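Local coordinates for putative diflavin flavoprotein A 3 (Synechocystis sp., PDB 6H0C), which probably mediates electron transfer from NADH to oxygen, reducing it to water, this chain being the flavodiiron core without the C-terminal flavin reductase part, at residues R20-L25 with H177-Q182; L25-E30 with P380-L385; V258-A263 with G309-S314; G267-L272 with F345-W350. One frame throughout, in Å; residues are numbered along the deposited sequence.

Interaction 1. Residues R20-L25 with H177-Q182; sequences RTWDRL and HVCGDQ
Trp22 and Cys179 have the closest backbones of this contact, their CA atoms 5.7 Å apart, where the end of strand 14-21 passes the loop that follows strand 167-171; no backbone hydrogen bond joins the two, and Thr21 O meets Cys179 CB at 3.3 Å. With SG of Cys179 anti to the backbone N (chi1 -175°), the sulfur sits over one face of the indole, 3.5 Å from the centroid of the five-membered ring of Trp22 and 9° off its normal. The far rim of the same indole, at CH2, lies over one face of the Arg20 guanidinium. That group is gripped in its own plane: NH1 of Arg20 gives an almost straight bond (173°) to the anti lone pair of Asp181 OD1 at 3.1 Å, and another to Gly180 O at 3.0 Å, approached from above the carbonyl plane. A water accepts from Arg20 NH2 and donates to Asp181 OD1, while Asp4 of strand 4-11 forms a second salt bridge with NH2. The contact thus joins the end of strand 14-21 to the loop after strand 167-171, and the Arg20 charge is probably balanced by two carboxylates, Asp181 and Asp4.

Interaction 2. Residues L25-E30 with P380-L385; sequences LKFEIE and PTDQTL
Thr381, whose backbone lies against the Phe27 ring, donates the shortest polar bond here: its N reaches Thr384 OG1 at 2.8 Å, nearly straight (175°). It stands at the N-cap of helix 382-404, so this bond ties the peptide before the helix to the first turn. Across the contact there is no hydrogen bond, and the fit is made by Phe27 and Leu385. The Phe27 ring lays one face on the start of the helix, with Asp382 N 3.5 Å from CD1 and Thr381 C 4.0 Å from CG; Asp382 CB comes to 3.9 Å from CE1. Chi1 of Phe27 (-66°) sets CG beside the backbone N, and the ring goes to the helix start. Leu385 CD1 approaches Phe27 C at 3.4 Å. The same methyl is 4.1 Å from Phe27 CB. Phe27 is the centre of an inverse gamma turn, consistent with both its ring and its peptide facing the helix. Ile29 CD1 adds a looser touch on Leu385 CB at 4.4 Å. The N-terminal loop is thus joined to the flavodoxin-like domain by van der Waals packing, to which a long, weak ion pair between Asp382 and Arg24 may add a little attraction.

Interaction 3. Residues V258-A263 with G309-S314; sequences VALIYA and GFIFGS
Ile261 and Phe312 make the closest side-chain fit between these two parallel strands: pointing the same way, the isoleucine lies against one face of the ring. Its CB stands over the ring centre, 4.2 Å from the centroid and 10° off the normal, a CH-pi contact, and CD1 reaches Phe312 CE2 at 3.4 Å. Towards the strand starts on this face, Ala259 CB meets the base of Phe310, its CB at 4.1 Å; Phe310 CG lies between its backbone N and carbonyl carbon (chi1 61°), and its ring leads off to Phe362 and Phe367. On the other face Leu260 CD1 rests against the CB-CG2 bond of Ile311, 3.9 Å from each atom, and Val258 CG1 abuts Ile311 CD1 at 4.0 Å. Gly309 and Gly313 add no bump beside Val258 and Tyr262. Backbone bonds between the strands alternate in direction, Ala259 N giving to Gly309 O at 3.0 Å and Ile311 N to Ala259 O at 2.8 Å. Helices 268-281 and 382-404 cover the Leu260 and Ile311 face, and helix 323-335 the Ile261 and Phe312 face. A 2-1-3-4-5 parallel sheet with helices on both faces is the hallmark of the flavodoxin-like fold.

Interaction 4. Residues G267-L272 with F345-W350; sequences GNTSTL and FGSFGW
In the flavodoxin-like fold, the helix that follows the first strand lies across one face of the parallel sheet, and here its first turn brings Thr269 and Leu272 onto Phe345 and Ser347 at the end of strand 341-348. Helix 268-272 and strand 345-348 approach to 7.1 Å between axes and run in roughly opposed directions, at 148°. The backbones come nearest at Thr269 and Gly346, where the CA atoms are 5.3 Å apart; Gly346 carries no side chain, and the residues on either side of it, Phe345 and Ser347, point to the helix.

Phe345 turns the edge of its ring to the Thr269 carbonyl: CE1 lies 3.6 Å from Thr269 O, with that oxygen near the ring plane. Leu272 lies on the strand, its CB 3.8 Å from Phe345 CD1 and its CD1 against the Gly346 peptide, 3.6 Å from Gly346 C. Beyond the strand, Leu272 also touches Val376 of strand 368-377 and Cys388 of helix 382-404, so it is buried where these elements meet.

The contact lies where the loops after the first and fourth strands, which in flavodoxins help to hold FMN, come close together. Its polar side is slight. Ser347 OG, placed between its own backbone N and carbonyl carbon (chi1 71°), rises toward the helix start, where it forms a weak hydrogen bond with Thr269 OG1 at 3.4 Å, either hydroxyl being a possible donor, and rests 3.3 Å from Asn268 CB.

How the interactions relate
From the N terminus, segment 20-25 opens interaction 1 and, sharing Leu25, runs straight into segment 25-30, which opens interaction 2. Interaction 1 closes at 177-182 within the metallo-hydrolase-like domain, whereas interaction 2 waits until 380-385, so the two cross; a probable hydrogen bond from His177 to Glu30 links them. Interactions 3 and 4 both lie within the long span of interaction 2. They cross each other too, since 258-263, 267-272, 309-314 and 345-350 alternate, and they meet where strands 309-313 and 341-348 pair. Between interactions 2 and 4, Thr271 meets Phe27 of the early loop, while Leu272 packs on Thr384 and Asn268 on Pro380 within the flavodoxin-like domain.

Interaction 1. Residues R20-L25 with H177-Q182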
loop_
_atom_site.group_PDB
_atom_site.type_symbol
_atom_site.label_atom_id
_atom_site.label_comp_id
_atom_site.label_asym_id
_atom_site.label_seq_id
_atom_site.Cartn_x
_atom_site.Cartn_y
_atom_site.Cartn_z
ATOM N N ARG A 20 -3.531 13.670 -12.417
ATOM C CA ARG A 20 -2.325 13.239 -13.107
ATOM C C ARG A 20 -1.124 14.097 -12.749
ATOM O O ARG A 20 -1.236 15.319 -12.643
ATOM C CB ARG A 20 -2.554 13.254 -14.625
ATOM C CG ARG A 20 -3.790 12.480 -15.081
ATOM C CD ARG A 20 -3.844 12.347 -16.601
ATOM N NE ARG A 20 -3.860 13.651 -17.255
ATOM C CZ ARG A 20 -3.511 13.856 -18.521
ATOM N NH1 ARG A 20 -3.114 12.835 -19.273
ATOM N NH2 ARG A 20 -3.555 15.083 -19.034
ATOM N N THR A 21 0.021 13.444 -12.550
ATOM C CA THR A 21 1.296 14.143 -12.417
ATOM C C THR A 21 2.328 13.486 -13.335
ATOM O O THR A 21 2.466 12.261 -13.355
ATOM C CB THR A 21 1.811 14.163 -10.946
ATOM O OG1 THR A 21 3.022 14.921 -10.875
ATOM C CG2 THR A 21 2.074 12.757 -10.411
ATOM N N TRP A 22 3.030 14.293 -14.123
ATOM C CA TRP A 22 4.034 13.751 -15.032
ATOM C C TRP A 22 5.370 13.607 -14.306
ATOM O O TRP A 22 6.218 12.809 -14.695
ATOM C CB TRP A 22 4.173 14.628 -16.282
ATOM C CG TRP A 22 3.121 14.330 -17.327
ATOM C CD1 TRP A 22 3.192 13.394 -18.334
ATOM C CD2 TRP A 22 1.840 14.952 -17.451
ATOM N NE1 TRP A 22 2.031 13.408 -19.077
ATOM C CE2 TRP A 22 1.187 14.354 -18.555
ATOM C CE3 TRP A 22 1.177 15.952 -16.732
ATOM C CZ2 TRP A 22 -0.091 14.730 -18.955
ATOM C CZ3 TRP A 22 -0.094 16.329 -17.133
ATOM C CH2 TRP A 22 -0.714 15.720 -18.236
ATOM N N ASP A 23 5.540 14.369 -13.231
ATOM C CA ASP A 23 6.760 14.315 -12.436
ATOM C C ASP A 23 6.616 13.411 -11.219
ATOM O O ASP A 23 5.508 13.197 -10.711
ATOM C CB ASP A 23 7.152 15.714 -11.981
ATOM C CG ASP A 23 7.208 16.696 -13.126
ATOM O OD1 ASP A 23 6.596 17.777 -13.004
ATOM O OD2 ASP A 23 7.858 16.383 -14.150
ATOM N N ARG A 24 7.739 12.882 -10.749
ATOM C CA ARG A 24 7.752 12.190 -9.471
ATOM C C ARG A 24 7.560 13.234 -8.375
ATOM O O ARG A 24 8.190 14.298 -8.404
ATOM C CB ARG A 24 9.051 11.416 -9.273
ATOM C CG ARG A 24 9.132 10.691 -7.947
ATOM C CD ARG A 24 10.440 9.939 -7.833
ATOM N NE ARG A 24 11.565 10.826 -8.111
ATOM C CZ ARG A 24 12.843 10.483 -7.986
ATOM N NH1 ARG A 24 13.175 9.258 -7.589
ATOM N NH2 ARG A 24 13.790 11.371 -8.258
ATOM N N LEU A 25 6.675 12.946 -7.424
ATOM C CA LEU A 25 6.383 13.905 -6.367
ATOM C C LEU A 25 6.938 13.466 -5.000
ATOM O O LEU A 25 7.195 14.309 -4.137
ATOM C CB LEU A 25 4.867 14.153 -6.280
ATOM C CG LEU A 25 4.200 14.787 -7.513
ATOM C CD1 LEU A 25 2.770 15.240 -7.216
ATOM C CD2 LEU A 25 5.019 15.938 -8.074
ATOM N N HIS A 177 2.337 2.898 -11.904
ATOM C CA HIS A 177 2.688 4.299 -11.749
ATOM C C HIS A 177 3.182 4.834 -13.074
ATOM O O HIS A 177 4.381 4.841 -13.353
ATOM C CB HIS A 177 3.737 4.482 -10.649
ATOM C CG HIS A 177 3.175 4.358 -9.269
ATOM N ND1 HIS A 177 2.109 5.116 -8.832
ATOM C CD2 HIS A 177 3.519 3.557 -8.231
ATOM C CE1 HIS A 177 1.827 4.799 -7.580
ATOM N NE2 HIS A 177 2.665 3.852 -7.194
ATOM N N VAL A 178 2.236 5.254 -13.903
ATOM C CA VAL A 178 2.564 5.818 -15.205
ATOM C C VAL A 178 1.500 6.825 -15.639
ATOM O O VAL A 178 0.294 6.549 -15.599
ATOM C CB VAL A 178 2.719 4.718 -16.283
ATOM C CG1 VAL A 178 1.435 3.928 -16.426
ATOM C CG2 VAL A 178 3.120 5.333 -17.608
ATOM N N CYS A 179 1.965 8.005 -16.037
ATOM C CA CYS A 179 1.086 9.069 -16.477
ATOM C C CYS A 179 1.059 9.105 -17.998
ATOM O O CYS A 179 2.094 9.217 -18.650
ATOM C CB CYS A 179 1.548 10.411 -15.913
ATOM S SG CYS A 179 0.432 11.767 -16.285
ATOM N N GLY A 180 -0.132 8.984 -18.560
ATOM C CA GLY A 180 -0.293 9.035 -19.995
ATOM C C GLY A 180 -1.650 9.620 -20.309
ATOM O O GLY A 180 -2.440 9.876 -19.398
ATOM N N ASP A 181 -1.921 9.830 -21.594
ATOM C CA ASP A 181 -3.193 10.399 -22.026
ATOM C C ASP A 181 -4.274 9.342 -22.114
ATOM O O ASP A 181 -5.455 9.653 -21.992
ATOM C CB ASP A 181 -3.042 11.096 -23.377
ATOM C CG ASP A 181 -2.289 12.407 -23.275
ATOM O OD1 ASP A 181 -2.411 13.094 -22.230
ATOM O OD2 ASP A 181 -1.574 12.745 -24.246
ATOM N N GLN A 182 -3.868 8.091 -22.317
ATOM C CA GLN A 182 -4.825 6.990 -22.427
ATOM C C GLN A 182 -5.494 6.680 -21.092
ATOM O O GLN A 182 -4.823 6.357 -20.110
ATOM C CB GLN A 182 -4.140 5.734 -22.967
ATOM C CG GLN A 182 -3.672 5.889 -24.387
ATOM C CD GLN A 182 -4.680 6.664 -25.218
ATOM O OE1 GLN A 182 -5.851 6.277 -25.317
ATOM N NE2 GLN A 182 -4.239 7.781 -25.800
HETATM O O HOH W 1 -2.462 15.763 -21.959
#

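Interaction 2. Residues L25-E30 with P380-L385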
loop_
_atom_site.group_PDB
_atom_site.type_symbol
_atom_site.label_atom_id
_atom_site.label_comp_id
_atom_site.label_asym_id
_atom_site.label_seq_id
_atom_site.Cartn_x
_atom_site.Cartn_y
_atom_site.Cartn_z
ATOM N N LEU A 25 6.675 12.946 -7.424
ATOM C CA LEU A 25 6.383 13.905 -6.367
ATOM C C LEU A 25 6.938 13.466 -5.000
ATOM O O LEU A 25 7.195 14.309 -4.137
ATOM C CB LEU A 25 4.867 14.153 -6.280
ATOM C CG LEU A 25 4.200 14.787 -7.513
ATOM C CD1 LEU A 25 2.770 15.240 -7.216
ATOM C CD2 LEU A 25 5.019 15.938 -8.074
ATOM N N LYS A 26 7.125 12.160 -4.805
ATOM C CA LYS A 26 7.687 11.638 -3.556
ATOM C C LYS A 26 8.914 10.759 -3.815
ATOM O O LYS A 26 8.976 10.054 -4.818
ATOM C CB LYS A 26 6.657 10.813 -2.768
ATOM C CG LYS A 26 5.179 11.149 -2.968
ATOM C CD LYS A 26 4.319 10.000 -2.401
ATOM C CE LYS A 26 2.819 10.218 -2.577
ATOM N NZ LYS A 26 2.268 11.181 -1.580
ATOM N N PHE A 27 9.878 10.789 -2.900
ATOM C CA PHE A 27 10.986 9.843 -2.951
ATOM C C PHE A 27 10.541 8.527 -2.337
ATOM O O PHE A 27 10.819 8.238 -1.171
ATOM C CB PHE A 27 12.226 10.379 -2.223
ATOM C CG PHE A 27 12.827 11.587 -2.872
ATOM C CD1 PHE A 27 13.495 11.480 -4.087
ATOM C CD2 PHE A 27 12.719 12.835 -2.278
ATOM C CE1 PHE A 27 14.052 12.601 -4.701
ATOM C CE2 PHE A 27 13.271 13.958 -2.883
ATOM C CZ PHE A 27 13.939 13.841 -4.096
ATOM N N GLU A 28 9.821 7.740 -3.121
ATOM C CA GLU A 28 9.471 6.394 -2.706
ATOM C C GLU A 28 9.883 5.462 -3.822
ATOM O O GLU A 28 9.802 5.837 -4.987
ATOM C CB GLU A 28 7.986 6.289 -2.392
ATOM C CG GLU A 28 7.605 7.078 -1.158
ATOM C CD GLU A 28 6.119 7.100 -0.934
ATOM O OE1 GLU A 28 5.394 6.396 -1.669
ATOM O OE2 GLU A 28 5.672 7.828 -0.024
ATOM N N ILE A 29 10.364 4.276 -3.469
ATOM C CA ILE A 29 10.993 3.387 -4.447
ATOM C C ILE A 29 10.062 3.103 -5.635
ATOM O O ILE A 29 10.521 2.953 -6.770
ATOM C CB ILE A 29 11.448 2.048 -3.776
ATOM C CG1 ILE A 29 12.479 1.310 -4.629
ATOM C CG2 ILE A 29 10.270 1.148 -3.476
ATOM C CD1 ILE A 29 13.823 1.966 -4.639
ATOM N N GLU A 30 8.752 3.082 -5.392
ATOM C CA GLU A 30 7.813 2.694 -6.447
ATOM C C GLU A 30 7.713 3.711 -7.589
ATOM O O GLU A 30 7.243 3.370 -8.670
ATOM C CB GLU A 30 6.422 2.452 -5.858
ATOM C CG GLU A 30 5.743 3.708 -5.351
ATOM C CD GLU A 30 4.689 3.401 -4.310
ATOM O OE1 GLU A 30 3.493 3.277 -4.669
ATOM O OE2 GLU A 30 5.067 3.277 -3.128
ATOM N N PRO A 380 13.939 11.080 3.741
ATOM C CA PRO A 380 14.725 10.296 2.786
ATOM C C PRO A 380 14.871 11.022 1.463
ATOM O O PRO A 380 13.956 11.741 1.067
ATOM C CB PRO A 380 13.900 9.020 2.612
ATOM C CG PRO A 380 13.062 8.941 3.844
ATOM C CD PRO A 380 12.754 10.348 4.219
ATOM N N THR A 381 16.006 10.839 0.796
ATOM C CA THR A 381 16.224 11.414 -0.527
ATOM C C THR A 381 16.408 10.309 -1.547
ATOM O O THR A 381 16.334 9.128 -1.209
ATOM C CB THR A 381 17.458 12.325 -0.566
ATOM O OG1 THR A 381 18.643 11.523 -0.469
ATOM C CG2 THR A 381 17.418 13.330 0.580
ATOM N N ASP A 382 16.663 10.697 -2.791
ATOM C CA ASP A 382 16.885 9.732 -3.861
ATOM C C ASP A 382 18.005 8.759 -3.512
ATOM O O ASP A 382 17.869 7.550 -3.692
ATOM C CB ASP A 382 17.216 10.451 -5.166
ATOM C CG ASP A 382 16.803 9.658 -6.384
ATOM O OD1 ASP A 382 16.458 8.465 -6.231
ATOM O OD2 ASP A 382 16.823 10.230 -7.496
ATOM N N GLN A 383 19.114 9.281 -3.000
ATOM C CA GLN A 383 20.241 8.415 -2.725
ATOM C C GLN A 383 19.973 7.575 -1.479
ATOM O O GLN A 383 20.474 6.454 -1.374
ATOM C CB GLN A 383 21.528 9.212 -2.583
ATOM C CG GLN A 383 22.736 8.425 -3.071
ATOM C CD GLN A 383 24.040 9.183 -2.925
ATOM O OE1 GLN A 383 24.088 10.411 -3.061
ATOM N NE2 GLN A 383 25.114 8.452 -2.643
ATOM N N THR A 384 19.179 8.106 -0.547
ATOM C CA THR A 384 18.728 7.324 0.609
ATOM C C THR A 384 18.132 6.006 0.152
ATOM O O THR A 384 18.532 4.940 0.606
ATOM C CB THR A 384 17.658 8.051 1.441
ATOM O OG1 THR A 384 18.139 9.328 1.858
ATOM C CG2 THR A 384 17.304 7.231 2.664
ATOM N N LEU A 385 17.171 6.097 -0.761
ATOM C CA LEU A 385 16.476 4.922 -1.267
ATOM C C LEU A 385 17.445 3.947 -1.915
ATOM O O LEU A 385 17.340 2.743 -1.707
ATOM C CB LEU A 385 15.394 5.320 -2.270
ATOM C CG LEU A 385 14.271 6.226 -1.765
ATOM C CD1 LEU A 385 13.280 6.518 -2.887
ATOM C CD2 LEU A 385 13.581 5.575 -0.596
#

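Interaction 3. Residues V258-A263 with G309-S314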
loop_
_atom_site.group_PDB
_atom_site.type_symbol
_atom_site.label_atom_id
_atom_site.label_comp_id
_atom_site.label_asym_id
_atom_site.label_seq_id
_atom_site.Cartn_x
_atom_site.Cartn_y
_atom_site.Cartn_z
ATOM N N VAL A 258 13.022 -13.447 4.019
ATOM C CA VAL A 258 13.364 -12.497 5.069
ATOM C C VAL A 258 12.100 -11.944 5.697
ATOM O O VAL A 258 11.200 -11.503 4.986
ATOM C CB VAL A 258 14.210 -11.317 4.541
ATOM C CG1 VAL A 258 14.361 -10.239 5.623
ATOM C CG2 VAL A 258 15.569 -11.804 4.047
ATOM N N ALA A 259 12.034 -11.979 7.026
ATOM C CA ALA A 259 10.956 -11.330 7.771
ATOM C C ALA A 259 11.338 -9.873 8.005
ATOM O O ALA A 259 12.334 -9.580 8.665
ATOM C CB ALA A 259 10.701 -12.040 9.084
ATOM N N LEU A 260 10.557 -8.961 7.440
ATOM C CA LEU A 260 10.866 -7.543 7.509
ATOM C C LEU A 260 9.810 -6.870 8.349
ATOM O O LEU A 260 8.696 -6.618 7.888
ATOM C CB LEU A 260 10.925 -6.929 6.108
ATOM C CG LEU A 260 10.982 -5.406 5.972
ATOM C CD1 LEU A 260 12.221 -4.862 6.631
ATOM C CD2 LEU A 260 10.955 -5.017 4.496
ATOM N N ILE A 261 10.167 -6.602 9.597
ATOM C CA ILE A 261 9.244 -6.043 10.570
ATOM C C ILE A 261 9.439 -4.532 10.671
ATOM O O ILE A 261 10.506 -4.081 11.096
ATOM C CB ILE A 261 9.462 -6.696 11.954
ATOM C CG1 ILE A 261 9.247 -8.211 11.849
ATOM C CG2 ILE A 261 8.567 -6.047 12.998
ATOM C CD1 ILE A 261 9.746 -9.004 13.036
ATOM N N TYR A 262 8.441 -3.746 10.268
ATOM C CA TYR A 262 8.549 -2.297 10.444
ATOM C C TYR A 262 7.380 -1.731 11.250
ATOM O O TYR A 262 6.334 -2.365 11.376
ATOM C CB TYR A 262 8.675 -1.589 9.091
ATOM C CG TYR A 262 7.605 -1.905 8.072
ATOM C CD1 TYR A 262 6.409 -1.213 8.060
ATOM C CD2 TYR A 262 7.809 -2.876 7.094
ATOM C CE1 TYR A 262 5.433 -1.493 7.116
ATOM C CE2 TYR A 262 6.845 -3.154 6.147
ATOM C CZ TYR A 262 5.657 -2.458 6.159
ATOM O OH TYR A 262 4.682 -2.727 5.215
ATOM N N ALA A 263 7.569 -0.539 11.808
ATOM C CA ALA A 263 6.682 -0.039 12.855
ATOM C C ALA A 263 5.253 0.248 12.384
ATOM O O ALA A 263 4.293 -0.100 13.076
ATOM C CB ALA A 263 7.278 1.207 13.475
ATOM N N GLY A 309 16.425 -14.769 7.688
ATOM C CA GLY A 309 16.885 -13.552 8.328
ATOM C C GLY A 309 15.681 -12.705 8.689
ATOM O O GLY A 309 14.590 -12.930 8.163
ATOM N N PHE A 310 15.870 -11.753 9.597
ATOM C CA PHE A 310 14.836 -10.774 9.920
ATOM C C PHE A 310 15.457 -9.389 10.043
ATOM O O PHE A 310 16.641 -9.250 10.364
ATOM C CB PHE A 310 14.097 -11.143 11.215
ATOM C CG PHE A 310 14.984 -11.193 12.445
ATOM C CD1 PHE A 310 15.193 -10.064 13.210
ATOM C CD2 PHE A 310 15.595 -12.379 12.834
ATOM C CE1 PHE A 310 16.003 -10.110 14.331
ATOM C CE2 PHE A 310 16.401 -12.428 13.958
ATOM C CZ PHE A 310 16.607 -11.295 14.705
ATOM N N ILE A 311 14.646 -8.369 9.791
ATOM C CA ILE A 311 15.082 -6.978 9.815
ATOM C C ILE A 311 14.048 -6.132 10.546
ATOM O O ILE A 311 12.858 -6.242 10.259
ATOM C CB ILE A 311 15.269 -6.434 8.390
ATOM C CG1 ILE A 311 16.267 -7.303 7.605
ATOM C CG2 ILE A 311 15.697 -4.975 8.421
ATOM C CD1 ILE A 311 16.481 -6.870 6.151
ATOM N N PHE A 312 14.489 -5.305 11.491
ATOM C CA PHE A 312 13.595 -4.385 12.207
ATOM C C PHE A 312 13.795 -2.943 11.744
ATOM O O PHE A 312 14.936 -2.475 11.622
ATOM C CB PHE A 312 13.818 -4.457 13.724
ATOM C CG PHE A 312 12.953 -5.483 14.441
ATOM C CD1 PHE A 312 12.045 -5.084 15.418
ATOM C CD2 PHE A 312 13.072 -6.841 14.167
ATOM C CE1 PHE A 312 11.267 -6.017 16.100
ATOM C CE2 PHE A 312 12.293 -7.778 14.845
ATOM C CZ PHE A 312 11.387 -7.363 15.808
ATOM N N GLY A 313 12.685 -2.248 11.495
ATOM C CA GLY A 313 12.709 -0.839 11.140
ATOM C C GLY A 313 11.834 -0.068 12.112
ATOM O O GLY A 313 10.669 -0.415 12.320
ATOM N N SER A 314 12.380 0.982 12.717
ATOM C CA SER A 314 11.630 1.689 13.752
ATOM C C SER A 314 11.940 3.179 13.791
ATOM O O SER A 314 13.096 3.579 13.677
ATOM C CB SER A 314 11.914 1.064 15.132
ATOM O OG SER A 314 11.244 1.755 16.171
#

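Interaction 4. Residues G267-L272 with F345-W350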
loop_
_atom_site.group_PDB
_atom_site.type_symbol
_atom_site.label_atom_id
_atom_site.label_comp_id
_atom_site.label_asym_id
_atom_site.label_seq_id
_atom_site.Cartn_x
_atom_site.Cartn_y
_atom_site.Cartn_z
ATOM N N GLY A 267 4.966 6.658 6.664
ATOM C CA GLY A 267 5.989 7.406 7.380
ATOM C C GLY A 267 7.378 7.165 6.818
ATOM O O GLY A 267 7.571 6.291 5.966
ATOM N N ASN A 268 8.355 7.927 7.294
ATOM C CA ASN A 268 9.705 7.818 6.745
ATOM C C ASN A 268 10.318 6.428 6.908
ATOM O O ASN A 268 11.010 5.948 6.010
ATOM C CB ASN A 268 10.620 8.865 7.376
ATOM C CG ASN A 268 10.379 10.252 6.812
ATOM O OD1 ASN A 268 9.887 10.395 5.700
ATOM N ND2 ASN A 268 10.727 11.275 7.574
ATOM N N THR A 269 10.066 5.785 8.046
ATOM C CA THR A 269 10.624 4.459 8.290
ATOM C C THR A 269 10.011 3.468 7.317
ATOM O O THR A 269 10.690 2.566 6.828
ATOM C CB THR A 269 10.387 3.980 9.730
ATOM O OG1 THR A 269 11.176 4.769 10.633
ATOM C CG2 THR A 269 10.800 2.534 9.860
ATOM N N SER A 270 8.727 3.648 7.025
ATOM C CA SER A 270 8.054 2.777 6.072
ATOM C C SER A 270 8.654 2.927 4.679
ATOM O O SER A 270 8.865 1.941 3.977
ATOM C CB SER A 270 6.562 3.072 6.022
ATOM O OG SER A 270 5.977 2.377 4.931
ATOM N N THR A 271 8.924 4.167 4.283
ATOM C CA THR A 271 9.582 4.436 3.007
ATOM C C THR A 271 10.920 3.682 2.899
ATOM O O THR A 271 11.214 3.062 1.875
ATOM C CB THR A 271 9.799 5.946 2.824
ATOM O OG1 THR A 271 8.522 6.597 2.833
ATOM C CG2 THR A 271 10.509 6.244 1.512
ATOM N N LEU A 272 11.717 3.715 3.964
ATOM C CA LEU A 272 12.989 2.990 3.988
ATOM C C LEU A 272 12.733 1.505 3.813
ATOM O O LEU A 272 13.432 0.818 3.059
ATOM C CB LEU A 272 13.748 3.232 5.299
ATOM C CG LEU A 272 14.076 4.680 5.688
ATOM C CD1 LEU A 272 14.899 4.713 6.975
ATOM C CD2 LEU A 272 14.801 5.410 4.562
ATOM N N PHE A 345 17.196 -0.818 10.903
ATOM C CA PHE A 345 17.161 0.496 10.248
ATOM C C PHE A 345 16.105 1.410 10.844
ATOM O O PHE A 345 15.232 0.970 11.598
ATOM C CB PHE A 345 16.906 0.356 8.750
ATOM C CG PHE A 345 15.529 -0.148 8.408
ATOM C CD1 PHE A 345 14.530 0.732 8.017
ATOM C CD2 PHE A 345 15.236 -1.509 8.468
ATOM C CE1 PHE A 345 13.254 0.261 7.689
ATOM C CE2 PHE A 345 13.962 -1.987 8.144
ATOM C CZ PHE A 345 12.974 -1.101 7.760
ATOM N N GLY A 346 16.178 2.687 10.492
ATOM C CA GLY A 346 15.174 3.633 10.932
ATOM C C GLY A 346 15.464 5.070 10.546
ATOM O O GLY A 346 16.572 5.404 10.127
ATOM N N SER A 347 14.448 5.916 10.678
ATOM C CA SER A 347 14.610 7.359 10.553
ATOM C C SER A 347 14.377 7.989 11.915
ATOM O O SER A 347 13.772 7.380 12.806
ATOM C CB SER A 347 13.632 7.953 9.548
ATOM O OG SER A 347 12.319 7.913 10.072
ATOM N N PHE A 348 14.840 9.220 12.075
ATOM C CA PHE A 348 14.574 9.952 13.301
ATOM C C PHE A 348 14.816 11.431 13.112
ATOM O O PHE A 348 15.473 11.844 12.151
ATOM C CB PHE A 348 15.437 9.420 14.433
ATOM C CG PHE A 348 16.894 9.434 14.129
ATOM C CD1 PHE A 348 17.703 10.446 14.611
ATOM C CD2 PHE A 348 17.462 8.436 13.356
ATOM C CE1 PHE A 348 19.051 10.458 14.332
ATOM C CE2 PHE A 348 18.813 8.443 13.079
ATOM C CZ PHE A 348 19.607 9.453 13.568
ATOM N N GLY A 349 14.274 12.218 14.034
ATOM C CA GLY A 349 14.480 13.648 14.024
ATOM C C GLY A 349 15.852 13.937 14.576
ATOM O O GLY A 349 16.854 13.893 13.860
ATOM N N TRP A 350 15.907 14.211 15.867
ATOM C CA TRP A 350 17.180 14.537 16.481
ATOM C C TRP A 350 17.610 13.457 17.471
ATOM O O TRP A 350 18.731 13.480 17.980
ATOM C CB TRP A 350 17.110 15.911 17.155
ATOM C CG TRP A 350 15.810 16.225 17.864
ATOM C CD1 TRP A 350 15.249 15.531 18.901
ATOM C CD2 TRP A 350 14.939 17.340 17.613
ATOM N NE1 TRP A 350 14.078 16.135 19.298
ATOM C CE2 TRP A 350 13.866 17.248 18.525
ATOM C CE3 TRP A 350 14.958 18.400 16.701
ATOM C CZ2 TRP A 350 12.826 18.177 18.554
ATOM C CZ3 TRP A 350 13.925 19.321 16.732
ATOM C CH2 TRP A 350 12.872 19.203 17.653
#